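Local coordinates for protein lactaldehyde dehydrogenase (Escherichia coli, PDB 2IMP) that oxidises L-lactaldehyde, formed in L-fucose and L-rhamnose breakdown, irreversibly to L-lactate with NAD(+), and also acts on glycolaldehyde, at residues A[47-52]-A[172-177]; A[160-165]-A[226-231]; A[212-217]-A[238-243]. All blocks are in the same frame, centred on the assembly; numbering follows the deposited sequence.

Contact 1 (A[47-52]-A[172-177]). With NAI (1,4-dihydronicotinamide adenine dinucleotide), chain D.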
loop_
_atom_site.group_PDB
_atom_site.type_symbol
_atom_site.label_atom_id
_atom_site.label_comp_id
_atom_site.label_asym_id
_atom_site.label_seq_id
_atom_site.Cartn_x
_atom_site.Cartn_y
_atom_site.Cartn_z
ATOM N N ARG A 47 18.563 -29.170 17.108
ATOM C CA ARG A 47 17.379 -29.937 16.746
ATOM C C ARG A 47 16.324 -29.953 17.857
ATOM O O ARG A 47 15.130 -29.836 17.585
ATOM C CB ARG A 47 17.749 -31.377 16.381
ATOM C CG ARG A 47 18.686 -31.493 15.206
ATOM C CD ARG A 47 18.648 -32.886 14.592
ATOM N NE ARG A 47 19.568 -32.982 13.462
ATOM C CZ ARG A 47 20.828 -33.395 13.555
ATOM N NH1 ARG A 47 21.321 -33.767 14.730
ATOM N NH2 ARG A 47 21.601 -33.420 12.476
ATOM N N LYS A 48 16.773 -30.103 19.102
ATOM C CA LYS A 48 15.845 -30.085 20.226
ATOM C C LYS A 48 15.096 -28.742 20.299
ATOM O O LYS A 48 13.885 -28.698 20.530
ATOM C CB LYS A 48 16.591 -30.321 21.544
ATOM C CG LYS A 48 17.165 -31.719 21.696
ATOM C CD LYS A 48 18.001 -31.843 22.969
ATOM C CE LYS A 48 18.718 -33.189 23.019
ATOM N NZ LYS A 48 19.679 -33.286 24.157
ATOM N N ALA A 49 15.842 -27.661 20.090
ATOM C CA ALA A 49 15.259 -26.326 20.097
ATOM C C ALA A 49 14.287 -26.140 18.920
ATOM O O ALA A 49 13.183 -25.621 19.080
ATOM C CB ALA A 49 16.366 -25.268 20.037
ATOM N N ILE A 50 14.720 -26.581 17.744
ATOM C CA ILE A 50 13.887 -26.493 16.559
ATOM C C ILE A 50 12.599 -27.327 16.700
ATOM O O ILE A 50 11.512 -26.868 16.342
ATOM C CB ILE A 50 14.669 -26.938 15.300
ATOM C CG1 ILE A 50 15.750 -25.897 14.990
ATOM C CG2 ILE A 50 13.722 -27.096 14.115
ATOM C CD1 ILE A 50 16.661 -26.267 13.840
ATOM N N ASP A 51 12.731 -28.538 17.239
ATOM C CA ASP A 51 11.556 -29.376 17.448
ATOM C C ASP A 51 10.574 -28.733 18.437
ATOM O O ASP A 51 9.356 -28.834 18.280
ATOM C CB ASP A 51 11.949 -30.773 17.954
ATOM C CG ASP A 51 12.653 -31.600 16.893
ATOM O OD1 ASP A 51 12.365 -31.402 15.694
ATOM O OD2 ASP A 51 13.483 -32.460 17.256
ATOM N N ALA A 52 11.125 -28.089 19.461
ATOM C CA ALA A 52 10.298 -27.401 20.439
ATOM C C ALA A 52 9.570 -26.201 19.788
ATOM O O ALA A 52 8.387 -25.961 20.023
ATOM C CB ALA A 52 11.164 -26.921 21.610
ATOM N N THR A 172 7.862 -18.914 15.293
ATOM C CA THR A 172 8.613 -19.211 16.500
ATOM C C THR A 172 10.092 -19.108 16.120
ATOM O O THR A 172 10.415 -19.120 14.930
ATOM C CB THR A 172 8.292 -20.605 17.093
ATOM O OG1 THR A 172 8.468 -21.626 16.103
ATOM C CG2 THR A 172 6.868 -20.629 17.610
ATOM N N ILE A 173 10.989 -18.991 17.084
ATOM C CA ILE A 173 12.374 -18.834 16.701
ATOM C C ILE A 173 13.415 -19.500 17.613
ATOM O O ILE A 173 13.192 -19.708 18.808
ATOM C CB ILE A 173 12.709 -17.315 16.588
ATOM C CG1 ILE A 173 14.007 -17.095 15.804
ATOM C CG2 ILE A 173 12.837 -16.709 17.979
ATOM C CD1 ILE A 173 14.354 -15.609 15.610
ATOM N N VAL A 174 14.530 -19.852 16.992
ATOM C CA VAL A 174 15.679 -20.416 17.664
ATOM C C VAL A 174 16.884 -19.539 17.352
ATOM O O VAL A 174 17.286 -19.408 16.193
ATOM C CB VAL A 174 16.016 -21.849 17.195
ATOM C CG1 VAL A 174 17.280 -22.329 17.911
ATOM C CG2 VAL A 174 14.858 -22.795 17.481
ATOM N N ILE A 175 17.438 -18.920 18.379
ATOM C CA ILE A 175 18.570 -18.044 18.189
ATOM C C ILE A 175 19.919 -18.562 18.720
ATOM O O ILE A 175 19.989 -19.200 19.773
ATOM C CB ILE A 175 18.284 -16.669 18.842
ATOM C CG1 ILE A 175 17.283 -15.895 17.980
ATOM C CG2 ILE A 175 19.580 -15.896 19.051
ATOM C CD1 ILE A 175 16.865 -14.584 18.567
ATOM N N LYS A 176 20.971 -18.298 17.953
ATOM C CA LYS A 176 22.327 -18.629 18.366
ATOM C C LYS A 176 23.191 -17.373 18.344
ATOM O O LYS A 176 23.460 -16.817 17.282
ATOM C CB LYS A 176 22.993 -19.669 17.466
ATOM C CG LYS A 176 24.355 -20.110 18.041
ATOM C CD LYS A 176 25.226 -20.858 17.044
ATOM C CE LYS A 176 26.027 -19.911 16.169
ATOM N NZ LYS A 176 27.034 -19.130 16.961
ATOM N N PRO A 177 23.606 -16.894 19.520
ATOM C CA PRO A 177 24.436 -15.691 19.526
ATOM C C PRO A 177 25.865 -16.067 19.094
ATOM O O PRO A 177 26.187 -17.249 18.974
ATOM C CB PRO A 177 24.382 -15.260 20.982
ATOM C CG PRO A 177 24.410 -16.597 21.704
ATOM C CD PRO A 177 23.438 -17.444 20.880
HETATM P PA NAI D . 30.841 -14.242 11.497
HETATM O O1A NAI D . 30.169 -14.613 10.242
HETATM O O2A NAI D . 32.247 -14.838 11.623
HETATM O O5B NAI D . 29.935 -14.703 12.730
HETATM C C5B NAI D . 28.577 -14.325 12.894
HETATM C C4B NAI D . 27.694 -15.521 13.288
HETATM O O4B NAI D . 27.689 -16.523 12.270
HETATM C C3B NAI D . 28.141 -16.244 14.569
HETATM O O3B NAI D . 27.008 -16.546 15.379
HETATM C C2B NAI D . 28.873 -17.458 14.034
HETATM O O2B NAI D . 28.998 -18.537 14.923
HETATM C C1B NAI D . 28.077 -17.790 12.798
HETATM N N9A NAI D . 28.838 -18.572 11.779
HETATM C C8A NAI D . 30.167 -18.478 11.368
HETATM N N7A NAI D . 30.395 -19.424 10.407
HETATM C C5A NAI D . 29.252 -20.113 10.200
HETATM C C6A NAI D . 28.912 -21.178 9.339
HETATM N N6A NAI D . 29.817 -21.709 8.519
HETATM N N1A NAI D . 27.605 -21.687 9.359
HETATM C C2A NAI D . 26.642 -21.140 10.219
HETATM N N3A NAI D . 26.987 -20.080 11.072
HETATM C C4A NAI D . 28.267 -19.578 11.055
HETATM O O3 NAI D . 30.868 -12.638 11.502
HETATM P PN NAI D . 31.273 -11.664 12.723
HETATM O O1N NAI D . 30.533 -12.017 13.948
HETATM O O2N NAI D . 31.131 -10.258 12.216
HETATM O O5D NAI D . 32.854 -11.993 12.849
HETATM C C5D NAI D . 33.448 -12.778 13.852
HETATM C C4D NAI D . 34.924 -12.855 13.535
HETATM O O4D NAI D . 35.526 -13.846 14.363
HETATM C C3D NAI D . 35.510 -13.138 12.133
HETATM O O3D NAI D . 36.044 -11.950 11.579
HETATM C C2D NAI D . 36.554 -14.205 12.329
HETATM O O2D NAI D . 37.717 -13.986 11.563
HETATM C C1D NAI D . 36.787 -14.170 13.819
HETATM N N1N NAI D . 37.329 -15.478 14.307
HETATM C C2N NAI D . 36.407 -16.482 14.625
HETATM C C3N NAI D . 36.872 -17.739 15.096
HETATM C C7N NAI D . 35.893 -18.836 15.449
HETATM O O7N NAI D . 36.386 -20.050 15.909
HETATM N N7N NAI D . 34.570 -18.701 15.342
HETATM C C4N NAI D . 38.285 -17.944 15.234
HETATM C C5N NAI D . 39.209 -16.909 14.904
HETATM C C6N NAI D . 38.708 -15.671 14.440
#
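Ala49, on helix 43-62, rests its methyl group on the forked end of Val174, whose side chain points from strand 172-176 into the helix. With CG1 anti to its backbone N (chi1 177°), Val174 turns both methyls to Ala49, and CG2 alone goes on to touch Ile50. Ala49 CB lies 3.7 Å from Val174 CG1. The other branch, Val174 CG2, slips under the helix backbone, 3.7 Å from Ala49 O. At Ile50 the two side chains cross at about a right angle, Ile50 CG1 touching Val174 CG2 at 4.1 Å. Ile50 reaches this place by holding CG1 beside its backbone N (chi1 -69°), while CG2 takes the position anti to it. Leu216 of helix 209-218 touches both Ile50 and Val174, so that three apolar side chains close over this face of the Rossmann-type sheet, in which strand 172-176 runs between strands 134-149 and 202-204. Two residues further along, Lys176 packs its chain on Val212 and Leu216 of helix 209-218 before it turns polar. Its side chain leaves the strand extended and then bends at both chi3 and chi4, which carries NZ to the adenosine ribose of the cofactor. Lys176 NZ donates to NAI O2B at 2.9 Å and to NAI O3B at 3.0 Å. It also bonds to Pro177 O at 2.9 Å, approaching tilted 35° from the carbonyl plane, and a bond to Gly207 O adds another anchor. The wholly apolar Ala49, Ile50 and Val174 patch implies packing by fit, while just past it Thr172 OG1 ties strand to helix through Ala53 O; the strand's polar work falls to its end, where the carbonyls of Pro177 and Gly207 hold the ammonium group against the two ribose hydroxyls.

Contact 2 (A[160-165]-A[226-231]). With NAI (1,4-dihydronicotinamide adenine dinucleotide), chain D; LAC (lactic acid), chain E.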
loop_
_atom_site.group_PDB
_atom_site.type_symbol
_atom_site.label_atom_id
_atom_site.label_comp_id
_atom_site.label_asym_id
_atom_site.label_seq_id
_atom_site.Cartn_x
_atom_site.Cartn_y
_atom_site.Cartn_z
ATOM N N ALA A 160 16.803 -8.817 18.979
ATOM C CA ALA A 160 15.498 -8.219 18.764
ATOM C C ALA A 160 15.188 -7.986 17.281
ATOM O O ALA A 160 14.065 -8.213 16.828
ATOM C CB ALA A 160 15.400 -6.895 19.526
ATOM N N ARG A 161 16.196 -7.538 16.539
ATOM C CA ARG A 161 16.011 -7.277 15.121
ATOM C C ARG A 161 15.442 -8.491 14.366
ATOM O O ARG A 161 14.762 -8.341 13.346
ATOM C CB ARG A 161 17.331 -6.849 14.490
ATOM C CG ARG A 161 17.184 -6.253 13.095
ATOM C CD ARG A 161 18.537 -5.811 12.550
ATOM N NE ARG A 161 18.496 -4.440 12.061
ATOM C CZ ARG A 161 19.554 -3.762 11.631
ATOM N NH1 ARG A 161 20.758 -4.328 11.620
ATOM N NH2 ARG A 161 19.410 -2.507 11.217
ATOM N N LYS A 162 15.728 -9.685 14.880
ATOM C CA LYS A 162 15.215 -10.896 14.258
ATOM C C LYS A 162 13.983 -11.494 14.986
ATOM O O LYS A 162 12.981 -11.765 14.353
ATOM C CB LYS A 162 16.326 -11.952 14.146
ATOM C CG LYS A 162 17.556 -11.452 13.395
ATOM C CD LYS A 162 18.647 -12.511 13.298
ATOM C CE LYS A 162 19.952 -11.909 12.773
ATOM N NZ LYS A 162 19.807 -11.277 11.430
ATOM N N MET A 163 14.064 -11.656 16.307
ATOM C CA MET A 163 12.957 -12.236 17.067
ATOM C C MET A 163 11.660 -11.386 17.166
ATOM O O MET A 163 10.564 -11.942 17.180
ATOM C CB MET A 163 13.428 -12.631 18.483
ATOM C CG MET A 163 13.576 -11.488 19.488
ATOM S SD MET A 163 12.010 -10.945 20.243
ATOM C CE MET A 163 11.698 -12.263 21.401
ATOM N N ALA A 164 11.791 -10.064 17.235
ATOM C CA ALA A 164 10.615 -9.202 17.334
ATOM C C ALA A 164 9.653 -9.338 16.118
ATOM O O ALA A 164 8.466 -9.623 16.291
ATOM C CB ALA A 164 11.049 -7.738 17.523
ATOM N N PRO A 165 10.166 -9.148 14.889
ATOM C CA PRO A 165 9.310 -9.273 13.698
ATOM C C PRO A 165 8.827 -10.740 13.580
ATOM O O PRO A 165 7.674 -11.003 13.245
ATOM C CB PRO A 165 10.244 -8.912 12.543
ATOM C CG PRO A 165 11.376 -8.163 13.202
ATOM C CD PRO A 165 11.555 -8.848 14.509
ATOM N N SER A 226 17.891 -16.541 9.386
ATOM C CA SER A 226 18.336 -15.159 9.370
ATOM C C SER A 226 19.701 -14.985 10.027
ATOM O O SER A 226 19.921 -15.447 11.146
ATOM C CB SER A 226 17.319 -14.262 10.077
ATOM O OG SER A 226 17.781 -12.920 10.113
ATOM N N MET A 227 20.611 -14.322 9.329
ATOM C CA MET A 227 21.941 -14.129 9.865
ATOM C C MET A 227 22.618 -12.802 9.509
ATOM O O MET A 227 22.447 -12.263 8.414
ATOM C CB MET A 227 22.842 -15.298 9.431
ATOM C CG MET A 227 24.327 -15.123 9.745
ATOM S SD MET A 227 25.272 -14.338 8.412
ATOM C CE MET A 227 26.925 -14.347 9.111
ATOM N N THR A 228 23.369 -12.286 10.469
ATOM C CA THR A 228 24.130 -11.070 10.285
ATOM C C THR A 228 25.609 -11.321 10.635
ATOM O O THR A 228 25.894 -11.990 11.634
ATOM C CB THR A 228 23.578 -9.935 11.159
ATOM O OG1 THR A 228 22.218 -9.671 10.787
ATOM C CG2 THR A 228 24.405 -8.667 10.973
ATOM N N GLY A 229 26.522 -10.826 9.801
ATOM C CA GLY A 229 27.941 -11.031 10.053
ATOM C C GLY A 229 28.821 -11.010 8.811
ATOM O O GLY A 229 28.593 -10.217 7.900
ATOM N N SER A 230 29.824 -11.888 8.767
ATOM C CA SER A 230 30.756 -11.945 7.636
ATOM C C SER A 230 30.196 -12.584 6.360
ATOM O O SER A 230 29.372 -13.498 6.423
ATOM C CB SER A 230 32.033 -12.701 8.023
ATOM O OG SER A 230 31.805 -14.102 8.066
ATOM N N VAL A 231 30.662 -12.099 5.214
ATOM C CA VAL A 231 30.224 -12.632 3.937
ATOM C C VAL A 231 30.598 -14.122 3.766
ATOM O O VAL A 231 29.885 -14.885 3.114
ATOM C CB VAL A 231 30.816 -11.813 2.756
ATOM C CG1 VAL A 231 32.326 -11.935 2.734
ATOM C CG2 VAL A 231 30.225 -12.293 1.445
HETATM P PA NAI D . 30.841 -14.242 11.497
HETATM O O1A NAI D . 30.169 -14.613 10.242
HETATM O O2A NAI D . 32.247 -14.838 11.623
HETATM O O5B NAI D . 29.935 -14.703 12.730
HETATM C C5B NAI D . 28.577 -14.325 12.894
HETATM C C4B NAI D . 27.694 -15.521 13.288
HETATM O O4B NAI D . 27.689 -16.523 12.270
HETATM C C3B NAI D . 28.141 -16.244 14.569
HETATM O O3B NAI D . 27.008 -16.546 15.379
HETATM C C2B NAI D . 28.873 -17.458 14.034
HETATM O O2B NAI D . 28.998 -18.537 14.923
HETATM C C1B NAI D . 28.077 -17.790 12.798
HETATM N N9A NAI D . 28.838 -18.572 11.779
HETATM C C8A NAI D . 30.167 -18.478 11.368
HETATM N N7A NAI D . 30.395 -19.424 10.407
HETATM C C5A NAI D . 29.252 -20.113 10.200
HETATM C C6A NAI D . 28.912 -21.178 9.339
HETATM N N6A NAI D . 29.817 -21.709 8.519
HETATM N N1A NAI D . 27.605 -21.687 9.359
HETATM C C2A NAI D . 26.642 -21.140 10.219
HETATM N N3A NAI D . 26.987 -20.080 11.072
HETATM C C4A NAI D . 28.267 -19.578 11.055
HETATM O O3 NAI D . 30.868 -12.638 11.502
HETATM P PN NAI D . 31.273 -11.664 12.723
HETATM O O1N NAI D . 30.533 -12.017 13.948
HETATM O O2N NAI D . 31.131 -10.258 12.216
HETATM O O5D NAI D . 32.854 -11.993 12.849
HETATM C C5D NAI D . 33.448 -12.778 13.852
HETATM C C4D NAI D . 34.924 -12.855 13.535
HETATM O O4D NAI D . 35.526 -13.846 14.363
HETATM C C3D NAI D . 35.510 -13.138 12.133
HETATM O O3D NAI D . 36.044 -11.950 11.579
HETATM C C2D NAI D . 36.554 -14.205 12.329
HETATM O O2D NAI D . 37.717 -13.986 11.563
HETATM C C1D NAI D . 36.787 -14.170 13.819
HETATM N N1N NAI D . 37.329 -15.478 14.307
HETATM C C2N NAI D . 36.407 -16.482 14.625
HETATM C C3N NAI D . 36.872 -17.739 15.096
HETATM C C7N NAI D . 35.893 -18.836 15.449
HETATM O O7N NAI D . 36.386 -20.050 15.909
HETATM N N7N NAI D . 34.570 -18.701 15.342
HETATM C C4N NAI D . 38.285 -17.944 15.234
HETATM C C5N NAI D . 39.209 -16.909 14.904
HETATM C C6N NAI D . 38.708 -15.671 14.440
HETATM C C LAC E . 23.891 -2.661 11.550
HETATM C CA LAC E . 24.855 -3.680 12.077
HETATM C CB LAC E . 24.682 -3.811 13.601
HETATM O O LAC E . 23.026 -2.991 10.739
HETATM O OHN LAC E . 24.580 -4.966 11.495
HETATM O OXT LAC E . 24.008 -1.386 11.936
HETATM O O HOH W 1 21.394 -7.000 10.394
#
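Beside the lactate pocket and the cofactor pyrophosphate of the active site, Lys162 of helix 155-168 reaches across to Ser226 and Thr228, at the end of strand 222-227 and the start of its loop. The lysine chain runs extended until chi4 (-58°), where a bend sets its ammonium between the two hydroxyls: Lys162 NZ donates to Ser226 OG at 2.9 Å and to Thr228 OG1 at 3.0 Å. Its aliphatic part lies alongside the serine, with Lys162 CD 3.3 Å from Ser226 OG. The loop carries the Thr-Gly-Ser sequence familiar from aldehyde dehydrogenases and links strand 222-227 to helix 231-242 in the Rossmann-type domain, with Ser230 at the phosphate. Ser230 is the N-cap of helix 231-242, and its OG bonds to NAI O1A at 2.8 Å, joined by its backbone N, which donates to both NAI O3 and NAI O1A. On the substrate side, a water bonded to Thr228 OG1 at 2.8 Å takes a weak bond from Arg161. The same guanidinium meets lactate at its edge and in plane: Arg161 NH1 points almost straight at LAC O, 2.8 Å away at 176°, while Arg161 NH2 forms salt bridges with Glu443 and Asp461.

Contact 3 (A[212-217]-A[238-243]). With NAI (1,4-dihydronicotinamide adenine dinucleotide), chain D.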
loop_
_atom_site.group_PDB
_atom_site.type_symbol
_atom_site.label_atom_id
_atom_site.label_comp_id
_atom_site.label_asym_id
_atom_site.label_seq_id
_atom_site.Cartn_x
_atom_site.Cartn_y
_atom_site.Cartn_z
ATOM N N VAL A 212 26.511 -25.732 15.565
ATOM C CA VAL A 212 25.165 -25.264 15.831
ATOM C C VAL A 212 24.598 -24.361 14.712
ATOM O O VAL A 212 23.464 -24.545 14.276
ATOM C CB VAL A 212 25.110 -24.492 17.167
ATOM C CG1 VAL A 212 23.675 -24.060 17.466
ATOM C CG2 VAL A 212 25.652 -25.373 18.294
ATOM N N GLY A 213 25.404 -23.403 14.261
ATOM C CA GLY A 213 24.963 -22.502 13.209
ATOM C C GLY A 213 24.519 -23.245 11.964
ATOM O O GLY A 213 23.471 -22.944 11.386
ATOM N N GLN A 214 25.321 -24.216 11.538
ATOM C CA GLN A 214 24.984 -25.000 10.359
ATOM C C GLN A 214 23.671 -25.787 10.505
ATOM O O GLN A 214 22.914 -25.922 9.540
ATOM C CB GLN A 214 26.132 -25.943 10.006
ATOM C CG GLN A 214 27.236 -25.268 9.203
ATOM C CD GLN A 214 26.794 -24.909 7.790
ATOM O OE1 GLN A 214 26.489 -25.787 6.988
ATOM N NE2 GLN A 214 26.754 -23.613 7.483
ATOM N N GLU A 215 23.406 -26.296 11.704
ATOM C CA GLU A 215 22.159 -27.025 11.931
ATOM C C GLU A 215 20.932 -26.069 11.852
ATOM O O GLU A 215 19.857 -26.445 11.382
ATOM C CB GLU A 215 22.209 -27.740 13.289
ATOM C CG GLU A 215 20.997 -28.603 13.636
ATOM C CD GLU A 215 20.661 -29.661 12.583
ATOM O OE1 GLU A 215 21.573 -30.139 11.883
ATOM O OE2 GLU A 215 19.474 -30.031 12.473
ATOM N N LEU A 216 21.124 -24.829 12.292
ATOM C CA LEU A 216 20.051 -23.848 12.225
ATOM C C LEU A 216 19.753 -23.426 10.766
ATOM O O LEU A 216 18.669 -22.934 10.449
ATOM C CB LEU A 216 20.398 -22.620 13.074
ATOM C CG LEU A 216 20.532 -22.864 14.586
ATOM C CD1 LEU A 216 20.887 -21.564 15.290
ATOM C CD2 LEU A 216 19.237 -23.434 15.150
ATOM N N ALA A 217 20.735 -23.638 9.896
ATOM C CA ALA A 217 20.585 -23.319 8.486
ATOM C C ALA A 217 20.139 -24.526 7.625
ATOM O O ALA A 217 19.386 -24.369 6.658
ATOM C CB ALA A 217 21.897 -22.751 7.933
ATOM N N MET A 238 23.927 -19.909 3.288
ATOM C CA MET A 238 23.052 -20.001 2.134
ATOM C C MET A 238 23.238 -21.314 1.363
ATOM O O MET A 238 22.267 -21.927 0.932
ATOM C CB MET A 238 23.275 -18.814 1.195
ATOM C CG MET A 238 22.290 -18.757 0.034
ATOM S SD MET A 238 22.445 -17.231 -0.920
ATOM C CE MET A 238 21.355 -17.606 -2.314
ATOM N N ALA A 239 24.493 -21.730 1.196
ATOM C CA ALA A 239 24.759 -22.979 0.510
ATOM C C ALA A 239 24.054 -24.154 1.221
ATOM O O ALA A 239 23.459 -25.022 0.584
ATOM C CB ALA A 239 26.264 -23.232 0.448
ATOM N N THR A 240 24.121 -24.146 2.548
ATOM C CA THR A 240 23.483 -25.190 3.334
ATOM C C THR A 240 21.952 -25.112 3.276
ATOM O O THR A 240 21.270 -26.134 3.181
ATOM C CB THR A 240 23.966 -25.131 4.793
ATOM O OG1 THR A 240 25.365 -25.443 4.824
ATOM C CG2 THR A 240 23.211 -26.122 5.660
ATOM N N ALA A 241 21.426 -23.890 3.318
ATOM C CA ALA A 241 19.986 -23.694 3.224
ATOM C C ALA A 241 19.430 -24.225 1.885
ATOM O O ALA A 241 18.301 -24.706 1.811
ATOM C CB ALA A 241 19.648 -22.211 3.380
ATOM N N ALA A 242 20.262 -24.142 0.848
ATOM C CA ALA A 242 19.900 -24.602 -0.480
ATOM C C ALA A 242 19.413 -26.062 -0.518
ATOM O O ALA A 242 18.507 -26.398 -1.279
ATOM C CB ALA A 242 21.089 -24.423 -1.431
ATOM N N LYS A 243 20.022 -26.912 0.305
ATOM C CA LYS A 243 19.646 -28.320 0.366
ATOM C C LYS A 243 18.133 -28.558 0.582
ATOM O O LYS A 243 17.570 -29.535 0.096
ATOM C CB LYS A 243 20.436 -29.027 1.476
ATOM C CG LYS A 243 21.934 -29.125 1.197
ATOM C CD LYS A 243 22.663 -29.890 2.299
ATOM C CE LYS A 243 24.102 -30.216 1.900
ATOM N NZ LYS A 243 24.918 -29.001 1.602
HETATM P PA NAI D . 30.841 -14.242 11.497
HETATM O O1A NAI D . 30.169 -14.613 10.242
HETATM O O2A NAI D . 32.247 -14.838 11.623
HETATM O O5B NAI D . 29.935 -14.703 12.730
HETATM C C5B NAI D . 28.577 -14.325 12.894
HETATM C C4B NAI D . 27.694 -15.521 13.288
HETATM O O4B NAI D . 27.689 -16.523 12.270
HETATM C C3B NAI D . 28.141 -16.244 14.569
HETATM O O3B NAI D . 27.008 -16.546 15.379
HETATM C C2B NAI D . 28.873 -17.458 14.034
HETATM O O2B NAI D . 28.998 -18.537 14.923
HETATM C C1B NAI D . 28.077 -17.790 12.798
HETATM N N9A NAI D . 28.838 -18.572 11.779
HETATM C C8A NAI D . 30.167 -18.478 11.368
HETATM N N7A NAI D . 30.395 -19.424 10.407
HETATM C C5A NAI D . 29.252 -20.113 10.200
HETATM C C6A NAI D . 28.912 -21.178 9.339
HETATM N N6A NAI D . 29.817 -21.709 8.519
HETATM N N1A NAI D . 27.605 -21.687 9.359
HETATM C C2A NAI D . 26.642 -21.140 10.219
HETATM N N3A NAI D . 26.987 -20.080 11.072
HETATM C C4A NAI D . 28.267 -19.578 11.055
HETATM O O3 NAI D . 30.868 -12.638 11.502
HETATM P PN NAI D . 31.273 -11.664 12.723
HETATM O O1N NAI D . 30.533 -12.017 13.948
HETATM O O2N NAI D . 31.131 -10.258 12.216
HETATM O O5D NAI D . 32.854 -11.993 12.849
HETATM C C5D NAI D . 33.448 -12.778 13.852
HETATM C C4D NAI D . 34.924 -12.855 13.535
HETATM O O4D NAI D . 35.526 -13.846 14.363
HETATM C C3D NAI D . 35.510 -13.138 12.133
HETATM O O3D NAI D . 36.044 -11.950 11.579
HETATM C C2D NAI D . 36.554 -14.205 12.329
HETATM O O2D NAI D . 37.717 -13.986 11.563
HETATM C C1D NAI D . 36.787 -14.170 13.819
HETATM N N1N NAI D . 37.329 -15.478 14.307
HETATM C C2N NAI D . 36.407 -16.482 14.625
HETATM C C3N NAI D . 36.872 -17.739 15.096
HETATM C C7N NAI D . 35.893 -18.836 15.449
HETATM O O7N NAI D . 36.386 -20.050 15.909
HETATM N N7N NAI D . 34.570 -18.701 15.342
HETATM C C4N NAI D . 38.285 -17.944 15.234
HETATM C C5N NAI D . 39.209 -16.909 14.904
HETATM C C6N NAI D . 38.708 -15.671 14.440
#
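Helices 209-218 and 231-242 run at 43° to each other, their axes coming within 9.0 Å over these segments, with Ala217 and Ala241 the nearest pair at 5.3 Å between CA atoms. At this crossing the backbones themselves touch: Ala241 CA lies 3.6 Å from Ala217 O in a CA-H...O contact. Ala217 CB also rests against Thr240 CG2 at 4.3 Å. A bend at chi2 of Gln214 (-69°) swings its amide toward the second helix, where Thr240 OG1 donates to Gln214 OE1; the modelled separation is so short that its exact length is doubtful. Lys236 O, one turn back, is a second acceptor, so the two bonds must share or compete for the single hydroxyl proton. These two helices flank strand 222-227 in the chain, a helix-strand-helix piece of the Rossmann-type domain, and the adenine of the cofactor lies close to the first. With its oxygen turned to the threonine, the amide presents nitrogen to the base: Gln214 NE2 donates to NAI N1A at 2.8 Å and 176°, nearly straight. Thr240 probably helps from the second shell to fix this rotation, with which a weak Gln214 NE2 to Lys236 O bond agrees. Gly213, having no side chain, lets adenine come down on the helix backbone; Gly213 C is 3.5 Å from NAI C2A. Met238 and Ala241 pack against Thr246 and Met238, respectively, of a second subunit.

All three contacts belong to the Rossmann-type cofactor domain and touch the same dinucleotide at different points: contact 1 at the adenosine ribose, contact 2 at the pyrophosphate, contact 3 at the adenine. Contacts 1 and 2 are buried, whereas contact 3 is partly buried. A salt bridge from Glu215 to Arg47 ties contact 3 to contact 1. Contacts 1 and 2 meet where Met163 packs on Ile173 and Ile175; contacts 2 and 3 do not touch, although strand 222-227 leads through a short loop into helix 231-242. Chemistry follows place: apolar where a helix lies on the sheet, polar at the strand end between lactate, which contact 2 alone reaches, and pyrophosphate, mixed in the helix pair at the subunit border.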